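Local structure of methyl transferase from Methanosarcina acetivorans (Methanosarcina acetivorans, 6MRO) at residues G40-G44 against K64-S68; V57-L62 against V81-N87. The protein binds S-adenosyl-L-homocysteine and calcium ions and is probably an S-adenosylmethionine-dependent methyltransferase. The protein carries 1 engineered substitution. Where two conformers were deposited one is given. Numbering follows the deposited sequence.

Contact 1: G40-G44 against K64-S68. Engineered in segment 64-68: Arg65 (natural residue Asp). With SAH (S-adenosyl-L-homocysteine), chain B.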
loop_
_atom_site.group_PDB
_atom_site.type_symbol
_atom_site.label_atom_id
_atom_site.label_comp_id
_atom_site.label_asym_id
_atom_site.label_seq_id
_atom_site.Cartn_x
_atom_site.Cartn_y
_atom_site.Cartn_z
ATOM N N GLY A 40 -3.023 2.168 4.395
ATOM C CA GLY A 40 -2.026 1.748 5.366
ATOM C C GLY A 40 -0.718 2.479 5.138
ATOM O O GLY A 40 0.338 1.854 5.039
ATOM N N CYS A 41 -0.784 3.809 5.066
ATOM C CA CYS A 41 0.328 4.605 4.576
ATOM C C CYS A 41 1.482 4.735 5.569
ATOM O O CYS A 41 2.544 5.232 5.180
ATOM C CB CYS A 41 -0.158 5.996 4.187
ATOM S SG CYS A 41 -0.820 6.931 5.613
ATOM N N GLY A 42 1.298 4.344 6.823
ATOM C CA GLY A 42 2.406 4.466 7.762
ATOM C C GLY A 42 2.879 5.901 7.893
ATOM O O GLY A 42 2.082 6.846 7.876
ATOM N N ARG A 43 4.199 6.075 8.024
ATOM C CA ARG A 43 4.801 7.392 8.222
ATOM C C ARG A 43 5.036 8.150 6.916
ATOM O O ARG A 43 5.813 9.117 6.909
ATOM C CB ARG A 43 6.103 7.255 9.017
ATOM C CG ARG A 43 5.831 7.092 10.486
ATOM C CD ARG A 43 7.077 6.773 11.302
ATOM N NE ARG A 43 6.796 6.941 12.724
ATOM C CZ ARG A 43 7.243 6.131 13.676
ATOM N NH1 ARG A 43 6.947 6.379 14.955
ATOM N NH2 ARG A 43 7.928 5.031 13.349
ATOM N N GLY A 44 4.406 7.718 5.813
ATOM C CA GLY A 44 4.119 8.597 4.690
ATOM C C GLY A 44 5.149 8.732 3.584
ATOM O O GLY A 44 4.969 9.595 2.717
ATOM N N LYS A 64 -2.530 6.545 14.897
ATOM C CA LYS A 64 -2.436 7.997 14.959
ATOM C C LYS A 64 -0.989 8.459 14.994
ATOM O O LYS A 64 -0.656 9.508 14.432
ATOM C CB LYS A 64 -3.191 8.550 16.169
ATOM C CG LYS A 64 -4.593 8.016 16.342
ATOM C CD LYS A 64 -5.259 8.615 17.585
ATOM C CE LYS A 64 -4.384 8.423 18.813
ATOM N NZ LYS A 64 -4.170 6.980 19.151
ATOM N N ARG A 65 -0.113 7.700 15.663
ATOM C CA ARG A 65 1.297 8.079 15.713
ATOM C C ARG A 65 1.908 8.123 14.317
ATOM O O ARG A 65 2.644 9.060 13.980
ATOM C CB ARG A 65 2.064 7.113 16.617
ATOM C CG ARG A 65 3.584 7.186 16.499
ATOM C CD ARG A 65 4.113 8.483 17.051
ATOM N NE ARG A 65 5.570 8.493 17.146
ATOM C CZ ARG A 65 6.256 8.095 18.215
ATOM N NH1 ARG A 65 5.616 7.631 19.282
ATOM N NH2 ARG A 65 7.582 8.149 18.217
ATOM N N ALA A 66 1.616 7.120 13.486
ATOM C CA ALA A 66 2.149 7.131 12.130
ATOM C C ALA A 66 1.596 8.313 11.341
ATOM O O ALA A 66 2.347 9.034 10.667
ATOM C CB ALA A 66 1.831 5.805 11.437
ATOM N N ILE A 67 0.277 8.529 11.417
ATOM C CA ILE A 67 -0.338 9.661 10.723
ATOM C C ILE A 67 0.250 10.986 11.218
ATOM O O ILE A 67 0.560 11.879 10.417
ATOM C CB ILE A 67 -1.873 9.606 10.870
ATOM C CG1 ILE A 67 -2.450 8.419 10.055
ATOM C CG2 ILE A 67 -2.523 10.951 10.460
ATOM C CD1 ILE A 67 -2.102 8.439 8.562
ATOM N N SER A 68 0.433 11.124 12.538
ATOM C CA SER A 68 1.011 12.354 13.075
ATOM C C SER A 68 2.427 12.568 12.557
ATOM O O SER A 68 2.796 13.688 12.177
ATOM C CB SER A 68 1.004 12.316 14.605
ATOM O OG SER A 68 -0.321 12.340 15.098
HETATM N N SAH B . 2.803 1.557 3.917
HETATM C CA SAH B . 3.705 1.878 5.039
HETATM C CB SAH B . 3.348 1.047 6.266
HETATM C CG SAH B . 3.260 -0.453 5.987
HETATM S SD SAH B . 3.027 -1.454 7.475
HETATM C C SAH B . 5.164 1.651 4.677
HETATM O O SAH B . 5.474 1.112 3.603
HETATM O OXT SAH B . 6.053 1.998 5.469
HETATM C "C5'" SAH B . 1.227 -1.672 7.324
HETATM C "C4'" SAH B . 0.435 -0.449 7.793
HETATM O "O4'" SAH B . -0.954 -0.717 7.649
HETATM C "C3'" SAH B . 0.667 -0.040 9.246
HETATM O "O3'" SAH B . 1.046 1.328 9.253
HETATM C "C2'" SAH B . -0.677 -0.296 9.914
HETATM O "O2'" SAH B . -1.000 0.598 10.968
HETATM C "C1'" SAH B . -1.644 -0.164 8.750
HETATM N N9 SAH B . -2.912 -0.889 8.888
HETATM C C8 SAH B . -3.111 -2.194 9.284
HETATM N N7 SAH B . -4.427 -2.459 9.215
HETATM C C5 SAH B . -5.064 -1.352 8.761
HETATM C C6 SAH B . -6.402 -1.063 8.508
HETATM N N6 SAH B . -7.343 -1.975 8.710
HETATM N N1 SAH B . -6.741 0.183 8.048
HETATM C C2 SAH B . -5.769 1.141 7.830
HETATM N N3 SAH B . -4.445 0.866 8.093
HETATM C C4 SAH B . -4.112 -0.370 8.537
#

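Contact 2: V57-L62 against V81-N87. With SAH (S-adenosyl-L-homocysteine), chain B.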
loop_
_atom_site.group_PDB
_atom_site.type_symbol
_atom_site.label_atom_id
_atom_site.label_comp_id
_atom_site.label_asym_id
_atom_site.label_seq_id
_atom_site.Cartn_x
_atom_site.Cartn_y
_atom_site.Cartn_z
ATOM N N VAL A 57 -2.727 13.432 -3.155
ATOM C CA VAL A 57 -2.522 12.227 -2.359
ATOM C C VAL A 57 -3.311 12.290 -1.063
ATOM O O VAL A 57 -3.286 13.302 -0.349
ATOM C CB VAL A 57 -1.036 11.986 -2.061
ATOM C CG1 VAL A 57 -0.873 10.684 -1.259
ATOM C CG2 VAL A 57 -0.289 11.860 -3.370
ATOM N N THR A 58 -3.997 11.189 -0.765
ATOM C CA THR A 58 -4.563 10.902 0.547
ATOM C C THR A 58 -3.887 9.658 1.101
ATOM O O THR A 58 -3.685 8.683 0.378
ATOM C CB THR A 58 -6.080 10.676 0.448
ATOM O OG1 THR A 58 -6.712 11.882 -0.004
ATOM C CG2 THR A 58 -6.647 10.313 1.820
ATOM N N GLY A 59 -3.517 9.703 2.381
ATOM C CA GLY A 59 -2.996 8.520 3.037
ATOM C C GLY A 59 -3.824 8.173 4.255
ATOM O O GLY A 59 -4.164 9.063 5.037
ATOM N N ILE A 60 -4.161 6.898 4.434
ATOM C CA ILE A 60 -4.999 6.452 5.538
ATOM C C ILE A 60 -4.262 5.372 6.324
ATOM O O ILE A 60 -3.613 4.490 5.745
ATOM C CB ILE A 60 -6.369 5.954 5.030
ATOM C CG1 ILE A 60 -7.217 5.439 6.189
ATOM C CG2 ILE A 60 -6.200 4.914 3.901
ATOM C CD1 ILE A 60 -8.647 5.222 5.819
ATOM N N ASP A 61 -4.327 5.462 7.652
ATOM C CA ASP A 61 -3.681 4.462 8.492
ATOM C C ASP A 61 -4.396 4.429 9.832
ATOM O O ASP A 61 -4.918 5.446 10.291
ATOM C CB ASP A 61 -2.190 4.769 8.682
ATOM C CG ASP A 61 -1.386 3.549 9.135
ATOM O OD1 ASP A 61 -1.515 3.138 10.311
ATOM O OD2 ASP A 61 -0.612 3.006 8.315
ATOM N N LEU A 62 -4.397 3.248 10.454
ATOM C CA LEU A 62 -5.028 3.075 11.764
ATOM C C LEU A 62 -4.263 3.785 12.879
ATOM O O LEU A 62 -4.865 4.210 13.869
ATOM C CB LEU A 62 -5.134 1.586 12.090
ATOM C CG LEU A 62 -6.326 0.798 11.562
ATOM C CD1 LEU A 62 -6.146 -0.675 11.941
ATOM C CD2 LEU A 62 -7.625 1.359 12.140
ATOM N N VAL A 81 -0.354 16.789 1.536
ATOM C CA VAL A 81 -0.924 15.473 1.508
ATOM C C VAL A 81 -2.048 15.449 2.510
ATOM O O VAL A 81 -1.925 16.064 3.524
ATOM C CB VAL A 81 0.047 14.358 1.914
ATOM C CG1 VAL A 81 -0.654 13.021 1.875
ATOM C CG2 VAL A 81 1.268 14.320 1.060
ATOM N N ASN A 82 -3.124 14.731 2.211
ATOM C CA ASN A 82 -4.285 14.557 3.090
ATOM C C ASN A 82 -4.099 13.261 3.885
ATOM O O ASN A 82 -4.495 12.180 3.452
ATOM C CB ASN A 82 -5.559 14.553 2.247
ATOM C CG ASN A 82 -6.825 14.371 3.060
ATOM O OD1 ASN A 82 -6.979 14.922 4.145
ATOM N ND2 ASN A 82 -7.758 13.595 2.514
ATOM N N PHE A 83 -3.474 13.365 5.062
ATOM C CA PHE A 83 -3.229 12.205 5.920
ATOM C C PHE A 83 -4.359 12.077 6.933
ATOM O O PHE A 83 -4.678 13.043 7.643
ATOM C CB PHE A 83 -1.892 12.337 6.655
ATOM C CG PHE A 83 -0.692 11.977 5.821
ATOM C CD1 PHE A 83 -0.537 10.698 5.311
ATOM C CD2 PHE A 83 0.291 12.924 5.559
ATOM C CE1 PHE A 83 0.573 10.369 4.548
ATOM C CE2 PHE A 83 1.397 12.606 4.808
ATOM C CZ PHE A 83 1.540 11.323 4.295
ATOM N N ILE A 84 -4.973 10.900 7.007
ATOM C CA ILE A 84 -6.109 10.714 7.901
ATOM C C ILE A 84 -5.979 9.394 8.644
ATOM O O ILE A 84 -5.492 8.395 8.101
ATOM C CB ILE A 84 -7.467 10.800 7.159
ATOM C CG1 ILE A 84 -7.648 9.672 6.149
ATOM C CG2 ILE A 84 -7.628 12.149 6.468
ATOM C CD1 ILE A 84 -8.978 9.760 5.416
ATOM N N VAL A 85 -6.398 9.410 9.906
ATOM C CA VAL A 85 -6.504 8.200 10.706
ATOM C C VAL A 85 -7.798 7.503 10.325
ATOM O O VAL A 85 -8.865 8.129 10.318
ATOM C CB VAL A 85 -6.482 8.531 12.207
ATOM C CG1 VAL A 85 -6.673 7.260 13.020
ATOM C CG2 VAL A 85 -5.174 9.230 12.597
ATOM N N GLY A 86 -7.719 6.218 10.026
ATOM C CA GLY A 86 -8.908 5.517 9.578
ATOM C C GLY A 86 -8.627 4.061 9.285
ATOM O O GLY A 86 -7.474 3.616 9.222
ATOM N N ASN A 87 -9.719 3.328 9.092
ATOM C CA ASN A 87 -9.706 1.891 8.857
ATOM C C ASN A 87 -10.074 1.626 7.404
ATOM O O ASN A 87 -11.157 2.010 6.964
ATOM C CB ASN A 87 -10.700 1.198 9.787
ATOM C CG ASN A 87 -10.500 -0.287 9.848
ATOM O OD1 ASN A 87 -10.076 -0.924 8.873
ATOM N ND2 ASN A 87 -10.813 -0.863 11.002
HETATM N N SAH B . 2.803 1.557 3.917
HETATM C CA SAH B . 3.705 1.878 5.039
HETATM C CB SAH B . 3.348 1.047 6.266
HETATM C CG SAH B . 3.260 -0.453 5.987
HETATM S SD SAH B . 3.027 -1.454 7.475
HETATM C C SAH B . 5.164 1.651 4.677
HETATM O O SAH B . 5.474 1.112 3.603
HETATM O OXT SAH B . 6.053 1.998 5.469
HETATM C "C5'" SAH B . 1.227 -1.672 7.324
HETATM C "C4'" SAH B . 0.435 -0.449 7.793
HETATM O "O4'" SAH B . -0.954 -0.717 7.649
HETATM C "C3'" SAH B . 0.667 -0.040 9.246
HETATM O "O3'" SAH B . 1.046 1.328 9.253
HETATM C "C2'" SAH B . -0.677 -0.296 9.914
HETATM O "O2'" SAH B . -1.000 0.598 10.968
HETATM C "C1'" SAH B . -1.644 -0.164 8.750
HETATM N N9 SAH B . -2.912 -0.889 8.888
HETATM C C8 SAH B . -3.111 -2.194 9.284
HETATM N N7 SAH B . -4.427 -2.459 9.215
HETATM C C5 SAH B . -5.064 -1.352 8.761
HETATM C C6 SAH B . -6.402 -1.063 8.508
HETATM N N6 SAH B . -7.343 -1.975 8.710
HETATM N N1 SAH B . -6.741 0.183 8.048
HETATM C C2 SAH B . -5.769 1.141 7.830
HETATM N N3 SAH B . -4.445 0.866 8.093
HETATM C C4 SAH B . -4.112 -0.370 8.537
#

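Contact 1: G40-G44 against K64-S68
A glycine-rich loop can hold a ligand and still pack on a helix, as loop 40-44 does here with S-adenosyl-L-homocysteine and the first turn of helix 64-76. The packing is mostly apolar and close to the backbone. Cys41 SG lies 3.6 Å from Ile67 CD1, and Phe83 borders both side chains. Arg43 and Ala66 bring their CA atoms within 4.7 Å; the aliphatic part of the arginine runs past the small alanine, with Arg43 CG 4.3 Å from Ala66 CB.

The charged contact is of another kind. Arg43 NH1 approaches NE of Arg65, an engineered residue that is Asp in the natural protein, to 3.3 Å. Both atoms are donors, so they cannot bond to each other; instead Asp69 forms salt bridges with both arginines, and Asp14 binds Arg43 from elsewhere.

Within the loop, Gly44 N donates to Cys41 O at 3.2 Å, closing a type II' turn with Gly42 at the position of positive phi. Gly44 is then the N-cap of helix 45-51. The sequence Gly40-Cys41-Gly42-Arg43-Gly44 matches the GxGxG signature of Rossmann-like methyltransferases. Two of its glycines, Gly40 and Gly42, make room for the ligand: a CB on Gly40 would come within 2.7 Å of SAH O4', and one on Gly42 within 2.8 Å of SAH CB. Gly40 O accepts a hydrogen bond from SAH N at 2.7 Å.

With no hydrogen bonds between them, loop and helix meet by close apolar packing; Arg43 reaches Asp69 of the same helix, and in this variant the engineered Arg65 shares that acid, while the loop's polar backbone at Gly40 serves the ligand.

Contact 2: V57-L62 against V81-N87
A glycine in the middle of a strand makes room here for a neighbour's aromatic ring: a CB on Gly59 would fall 2.9 Å from Phe83 CE1. The ring occupies the vacated face, where it also packs on Ala47 and Ala70. A similar economy recurs at Gly86, whose CB would sit 2.8 Å from Ile60 CD1.

The backbones run parallel, their axes 4.6 Å apart at an angle of 18°. Val57, Gly59 and Asp61 carry the ladder: Asn82 N donates to Val57 O (2.9 Å), Gly59 N to Asn82 O (2.9 Å) and Ile84 N to Gly59 O (2.8 Å), then Asp61 N to Ile84 O (3.2 Å) and Gly86 N to Asp61 O (2.9 Å). The backbone groups of Thr58 and Ile60 bond instead to the next strand, 35-39, and the loop after it. Asn82 adds a side-chain bond, ND2 to Thr58 OG1 at 3.2 Å.

Helix 64-76 links the two strands in a beta-alpha-beta unit at one edge of the Rossmann-like sheet, with 82-85 outermost. Phe83, Asp61 and Val85 touch that helix, whereas Ile60 and Ile84 pack together on the opposite face.

As in other class I methyltransferases, an acidic residue ending the second strand holds the ribose: Asp61 OD1 accepts from SAH O2' (2.7 Å) and OD2 from SAH O3' (2.5 Å). Beyond the neighbouring strand, Asn87 OD1 takes the adenine N6 of SAH at 2.9 Å, and Leu62 CD2 packs 3.9 Å from Asn87 CB.

Overall arrangement
Leaving strand 35-39, the chain enters loop 40-44, makes helix 45-51 and returns along strand 56-61. Helix 64-76 follows, and its first turn closes contact 1 over a loop of 19 residues. The remainder of that helix leads to strand 82-85, which closes contact 2 over 18 residues. Because the segments alternate along the chain, the two closures cross rather than nest. They also touch directly: Ile60 O meets Cys41 N and Asp61 OD2 meets Gly42 N, both probable hydrogen bonds. Together, two successive beta-alpha-beta units are tied together at the 82-85 edge of the sheet, with the S-adenosyl-L-homocysteine that both contacts border at the C-terminal ends of the strands.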